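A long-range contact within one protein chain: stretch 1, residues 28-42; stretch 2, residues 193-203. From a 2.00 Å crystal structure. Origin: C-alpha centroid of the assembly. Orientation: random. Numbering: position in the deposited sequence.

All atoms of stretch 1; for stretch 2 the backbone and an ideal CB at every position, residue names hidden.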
# COMPACT_ATOMS: atom_id res chain seq x y z
N SER A 28 24.43 16.97 -1.26
CA SER A 28 25.23 16.33 -2.28
C SER A 28 24.59 15.03 -2.73
O SER A 28 24.22 14.23 -1.88
CB SER A 28 26.60 16.00 -1.72
OG SER A 28 27.11 17.14 -1.06
N LEU A 29 24.53 14.82 -4.05
CA LEU A 29 24.00 13.58 -4.65
C LEU A 29 25.03 12.94 -5.53
O LEU A 29 25.70 13.61 -6.32
CB LEU A 29 22.80 13.88 -5.54
CG LEU A 29 21.57 14.48 -4.89
CD1 LEU A 29 20.44 14.64 -5.92
CD2 LEU A 29 21.17 13.59 -3.71
N ASN A 30 25.16 11.63 -5.37
CA ASN A 30 25.88 10.75 -6.28
C ASN A 30 24.93 9.61 -6.58
O ASN A 30 23.96 9.43 -5.84
CB ASN A 30 27.18 10.24 -5.65
CG ASN A 30 28.34 11.26 -5.79
OD1 ASN A 30 28.97 11.62 -4.81
ND2 ASN A 30 28.57 11.74 -7.02
N PHE A 31 25.17 8.85 -7.64
CA PHE A 31 24.26 7.82 -8.07
C PHE A 31 25.02 6.59 -8.46
O PHE A 31 26.17 6.67 -8.90
CB PHE A 31 23.38 8.28 -9.26
CG PHE A 31 22.51 9.45 -8.95
CD1 PHE A 31 21.25 9.27 -8.39
CD2 PHE A 31 22.93 10.74 -9.23
CE1 PHE A 31 20.43 10.33 -8.10
CE2 PHE A 31 22.12 11.81 -8.95
CZ PHE A 31 20.85 11.61 -8.38
N LYS A 32 24.38 5.45 -8.32
CA LYS A 32 24.89 4.20 -8.81
C LYS A 32 23.80 3.57 -9.67
O LYS A 32 22.74 3.18 -9.14
CB LYS A 32 25.25 3.25 -7.65
CG LYS A 32 26.34 3.77 -6.70
CD LYS A 32 27.71 3.57 -7.33
CE LYS A 32 28.69 4.54 -6.76
NZ LYS A 32 30.03 4.39 -7.40
N LEU A 33 24.05 3.46 -10.97
CA LEU A 33 23.15 2.74 -11.84
C LEU A 33 23.50 1.26 -11.73
O LEU A 33 24.58 0.87 -12.14
CB LEU A 33 23.19 3.26 -13.30
CG LEU A 33 22.28 2.59 -14.34
CD1 LEU A 33 20.80 2.75 -13.95
CD2 LEU A 33 22.49 3.15 -15.74
N MET A 34 22.60 0.48 -11.13
CA MET A 34 22.86 -0.93 -10.78
C MET A 34 22.46 -1.93 -11.86
O MET A 34 23.12 -2.96 -12.05
CB MET A 34 22.13 -1.29 -9.48
CG MET A 34 22.45 -0.37 -8.31
SD MET A 34 24.18 -0.45 -7.80
CE MET A 34 24.27 -2.12 -7.17
N ASN A 35 21.36 -1.63 -12.54
CA ASN A 35 20.81 -2.55 -13.48
C ASN A 35 19.77 -1.80 -14.36
O ASN A 35 19.20 -0.81 -13.94
CB ASN A 35 20.12 -3.68 -12.74
CG ASN A 35 19.93 -4.94 -13.55
OD1 ASN A 35 20.19 -4.96 -14.75
ND2 ASN A 35 19.48 -6.01 -12.89
N ILE A 36 19.57 -2.27 -15.55
CA ILE A 36 18.51 -1.80 -16.44
C ILE A 36 17.62 -3.01 -16.49
O ILE A 36 18.01 -4.01 -17.07
CB ILE A 36 19.00 -1.41 -17.82
CG1 ILE A 36 19.82 -0.11 -17.77
CG2 ILE A 36 17.82 -1.26 -18.76
CD1 ILE A 36 20.37 0.30 -19.12
N VAL A 37 16.44 -2.95 -15.86
CA VAL A 37 15.57 -4.16 -15.73
C VAL A 37 14.46 -4.32 -16.77
O VAL A 37 13.91 -5.42 -16.92
CB VAL A 37 15.05 -4.30 -14.29
CG1 VAL A 37 16.20 -4.60 -13.35
CG2 VAL A 37 14.34 -3.04 -13.85
N GLU A 38 14.10 -3.25 -17.47
CA GLU A 38 13.25 -3.32 -18.64
C GLU A 38 13.73 -2.29 -19.67
O GLU A 38 14.12 -1.20 -19.30
CB GLU A 38 11.81 -3.00 -18.25
CG GLU A 38 10.83 -3.29 -19.37
CD GLU A 38 9.41 -3.44 -18.85
OE1 GLU A 38 8.92 -2.49 -18.17
OE2 GLU A 38 8.76 -4.49 -19.12
N ALA A 39 13.70 -2.65 -20.95
CA ALA A 39 13.75 -1.64 -22.00
C ALA A 39 12.77 -2.05 -23.08
O ALA A 39 13.06 -2.90 -23.91
CB ALA A 39 15.16 -1.46 -22.55
N ASP A 40 11.58 -1.47 -23.01
CA ASP A 40 10.44 -1.96 -23.76
C ASP A 40 10.35 -1.13 -25.03
O ASP A 40 9.95 0.02 -24.99
CB ASP A 40 9.17 -1.83 -22.90
CG ASP A 40 7.93 -2.33 -23.63
OD1 ASP A 40 7.93 -2.35 -24.87
OD2 ASP A 40 6.90 -2.72 -23.03
N THR A 41 10.73 -1.71 -26.17
CA THR A 41 10.90 -0.91 -27.40
C THR A 41 9.58 -0.55 -28.02
O THR A 41 9.51 0.44 -28.75
CB THR A 41 11.75 -1.62 -28.45
OG1 THR A 41 11.17 -2.89 -28.71
CG2 THR A 41 13.15 -1.92 -27.92
N GLU A 42 8.54 -1.33 -27.73
CA GLU A 42 7.20 -0.99 -28.20
C GLU A 42 6.58 0.20 -27.50
O GLU A 42 5.76 0.91 -28.10
CB GLU A 42 6.26 -2.19 -28.09
CG GLU A 42 6.73 -3.40 -28.91
CD GLU A 42 7.31 -3.00 -30.28
OE1 GLU A 42 6.57 -2.37 -31.09
OE2 GLU A 42 8.51 -3.33 -30.54
N UNK A 193 18.48 20.86 -10.34
CA UNK A 193 18.35 19.45 -10.61
C UNK A 193 19.67 18.85 -11.03
O UNK A 193 20.57 19.56 -11.48
CB UNK A 193 17.29 19.21 -11.69
N UNK A 194 19.82 17.55 -10.81
CA UNK A 194 20.92 16.83 -11.42
C UNK A 194 20.32 15.92 -12.47
O UNK A 194 19.29 15.25 -12.23
CB UNK A 194 21.73 16.05 -10.39
N UNK A 195 20.94 15.91 -13.64
CA UNK A 195 20.48 15.09 -14.73
C UNK A 195 21.47 13.99 -15.02
O UNK A 195 22.63 14.26 -15.36
CB UNK A 195 20.24 15.94 -15.98
N UNK A 196 21.01 12.74 -14.90
CA UNK A 196 21.82 11.60 -15.29
C UNK A 196 21.60 11.27 -16.76
O UNK A 196 20.47 11.13 -17.19
CB UNK A 196 21.50 10.39 -14.41
N UNK A 197 22.69 11.14 -17.51
CA UNK A 197 22.63 10.74 -18.90
C UNK A 197 23.42 9.44 -19.05
O UNK A 197 24.56 9.36 -18.60
CB UNK A 197 23.17 11.84 -19.82
N UNK A 198 22.80 8.42 -19.63
CA UNK A 198 23.50 7.19 -19.89
C UNK A 198 23.17 6.66 -21.27
O UNK A 198 22.13 7.00 -21.85
CB UNK A 198 23.16 6.15 -18.82
N UNK A 199 24.10 5.88 -21.82
CA UNK A 199 23.89 5.18 -23.06
C UNK A 199 23.99 3.69 -22.79
O UNK A 199 24.86 3.26 -22.07
CB UNK A 199 24.90 5.62 -24.12
N UNK A 200 23.09 2.92 -23.38
CA UNK A 200 23.11 1.48 -23.22
C UNK A 200 22.63 0.78 -24.50
O UNK A 200 21.95 1.38 -25.31
CB UNK A 200 22.24 1.07 -22.03
N UNK A 201 22.95 -0.50 -24.65
CA UNK A 201 22.50 -1.24 -25.81
C UNK A 201 22.14 -2.68 -25.41
O UNK A 201 22.50 -3.10 -24.33
CB UNK A 201 23.58 -1.23 -26.90
N UNK A 202 21.40 -3.41 -26.24
CA UNK A 202 21.13 -4.84 -26.00
C UNK A 202 22.43 -5.66 -26.20
O UNK A 202 23.26 -5.29 -27.02
CB UNK A 202 20.03 -5.34 -26.94
N UNK A 203 22.61 -6.75 -25.46
CA UNK A 203 23.80 -7.61 -25.66
C UNK A 203 23.65 -8.46 -26.92
O UNK A 203 22.52 -8.74 -27.34
CB UNK A 203 24.02 -8.52 -24.45

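The two strands run in nearly the same direction, their N-to-C axes 17° apart and 9.5 Å from each other at closest approach. That spacing is too wide for backbone pairing, so side chains must fill the gap, and stretch 1 offers Leu-29, Phe-31, Leu-33, Ile-36 and Ala-39 for the purpose.

Position 193 has extended backbone angles and a CB directed away, with nothing of stretch 1 within 5.5 Å; almost any residue would suit. It is Asp-193, whose OD1 is hydrogen-bonded elsewhere in the structure.

At position 194 the CB points toward stretch 1, 4.5 Å from Phe-31 CE2 and 4.9 Å from Leu-29 CD1. An apolar side chain is expected, and Val, Ile, Leu or Met could all serve. The residue is Ile-194 (chi1 m, chi2 t): its CD1 lies 3.9 Å from Leu-29 CB and its CG2 4.0 Å from Phe-31 CE2, so it touches both neighbours.

Position 195 points away and is unconstrained by stretch 1; it is Glu-195.

Position 196 again points toward, but its CB is 5.4 Å from Phe-31 CD2, leaving room for a longer apolar chain such as Ile, Leu or Met. Ile-196 extends its CD1 over one face of the Phe-31 ring, 3.5 Å from the centroid and 17° off the normal, a CH-pi contact.

Position 197 is out of reach, and its phi/psi of -120/128° suits beta-branched residues among others; it is Thr-197.

At position 198 the CB lies 4.4 Å from Leu-33 CD2, with the aliphatic end of Ile-36 farther along. A large apolar or aromatic residue would suit. Phe-198 adopts chi1 p and receives Leu-33 CD2 over one ring face, 3.9 Å from the centroid, while its CE2 approaches Ile-36 CD1 to 3.7 Å.

Position 199 points away and makes no demand; it is Ala-199.

Position 200 comes closest, its CB 3.5 Å from Ile-36 CD1. Ala-39 lies farther off, so a flat ring or a long aliphatic chain could pass the methyl and reach it. Phe-200, also chi1 p, places one face against Ile-36 CD1, 3.3 Å from its CG, and brings CZ at the ring edge to 3.7 Å from Ala-39 CB.

Position 201 points away; Arg-201 hydrogen-bonds elsewhere in the structure.

Position 202 is directed sideways, with Thr-41 within range only of a long, flexible chain. Lys-202 supplies one, its NZ ending 4.2 Å from Thr-41 CG2.

Position 203 is out of reach and is Lys-203. No hydrogen bond crosses between the stretches; the contact is essentially apolar packing, burying 489 Å².

Stretch 2, residues 193-203: DIEITFAFRKK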
# COMPACT_ATOMS: atom_id res chain seq x y z
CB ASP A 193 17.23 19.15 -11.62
CG ASP A 193 17.53 19.69 -12.98
OD1 ASP A 193 18.22 19.00 -13.77
OD2 ASP A 193 17.07 20.78 -13.37
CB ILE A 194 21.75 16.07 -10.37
CG1 ILE A 194 22.43 17.08 -9.45
CG2 ILE A 194 22.80 15.14 -11.05
CD1 ILE A 194 23.26 16.49 -8.34
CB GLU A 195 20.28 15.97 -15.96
CG GLU A 195 19.85 15.20 -17.20
CD GLU A 195 18.91 16.00 -18.10
OE1 GLU A 195 18.26 16.97 -17.60
OE2 GLU A 195 18.83 15.65 -19.31
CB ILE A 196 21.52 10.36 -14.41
CG1 ILE A 196 21.74 10.68 -12.94
CG2 ILE A 196 22.41 9.21 -14.81
CD1 ILE A 196 21.09 9.68 -12.03
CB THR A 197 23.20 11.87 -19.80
OG1 THR A 197 22.37 13.04 -19.68
CG2 THR A 197 23.05 11.49 -21.25
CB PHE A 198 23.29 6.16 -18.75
CG PHE A 198 21.87 5.67 -18.60
CD1 PHE A 198 20.96 6.37 -17.84
CD2 PHE A 198 21.47 4.49 -19.23
CE1 PHE A 198 19.64 5.90 -17.70
CE2 PHE A 198 20.13 4.01 -19.10
CZ PHE A 198 19.25 4.72 -18.35
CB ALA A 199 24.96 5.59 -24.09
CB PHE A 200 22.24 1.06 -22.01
CG PHE A 200 20.75 1.04 -22.28
CD1 PHE A 200 20.03 2.22 -22.38
CD2 PHE A 200 20.07 -0.17 -22.39
CE1 PHE A 200 18.66 2.19 -22.62
CE2 PHE A 200 18.71 -0.21 -22.61
CZ PHE A 200 18.00 0.97 -22.74
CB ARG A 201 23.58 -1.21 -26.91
CG ARG A 201 24.90 -1.86 -26.48
CD ARG A 201 25.87 -2.19 -27.62
NE ARG A 201 27.07 -2.83 -27.08
CZ ARG A 201 28.32 -2.53 -27.45
NH1 ARG A 201 28.54 -1.58 -28.35
NH2 ARG A 201 29.34 -3.16 -26.89
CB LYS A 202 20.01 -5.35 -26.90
CG LYS A 202 18.70 -4.58 -26.75
CD LYS A 202 17.65 -4.95 -27.77
CE LYS A 202 16.50 -5.73 -27.11
NZ LYS A 202 15.17 -5.64 -27.86
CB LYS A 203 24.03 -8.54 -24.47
CG LYS A 203 24.42 -7.83 -23.23
CD LYS A 203 25.17 -8.74 -22.30
CE LYS A 203 25.68 -7.91 -21.13
NZ LYS A 203 27.13 -8.04 -20.93
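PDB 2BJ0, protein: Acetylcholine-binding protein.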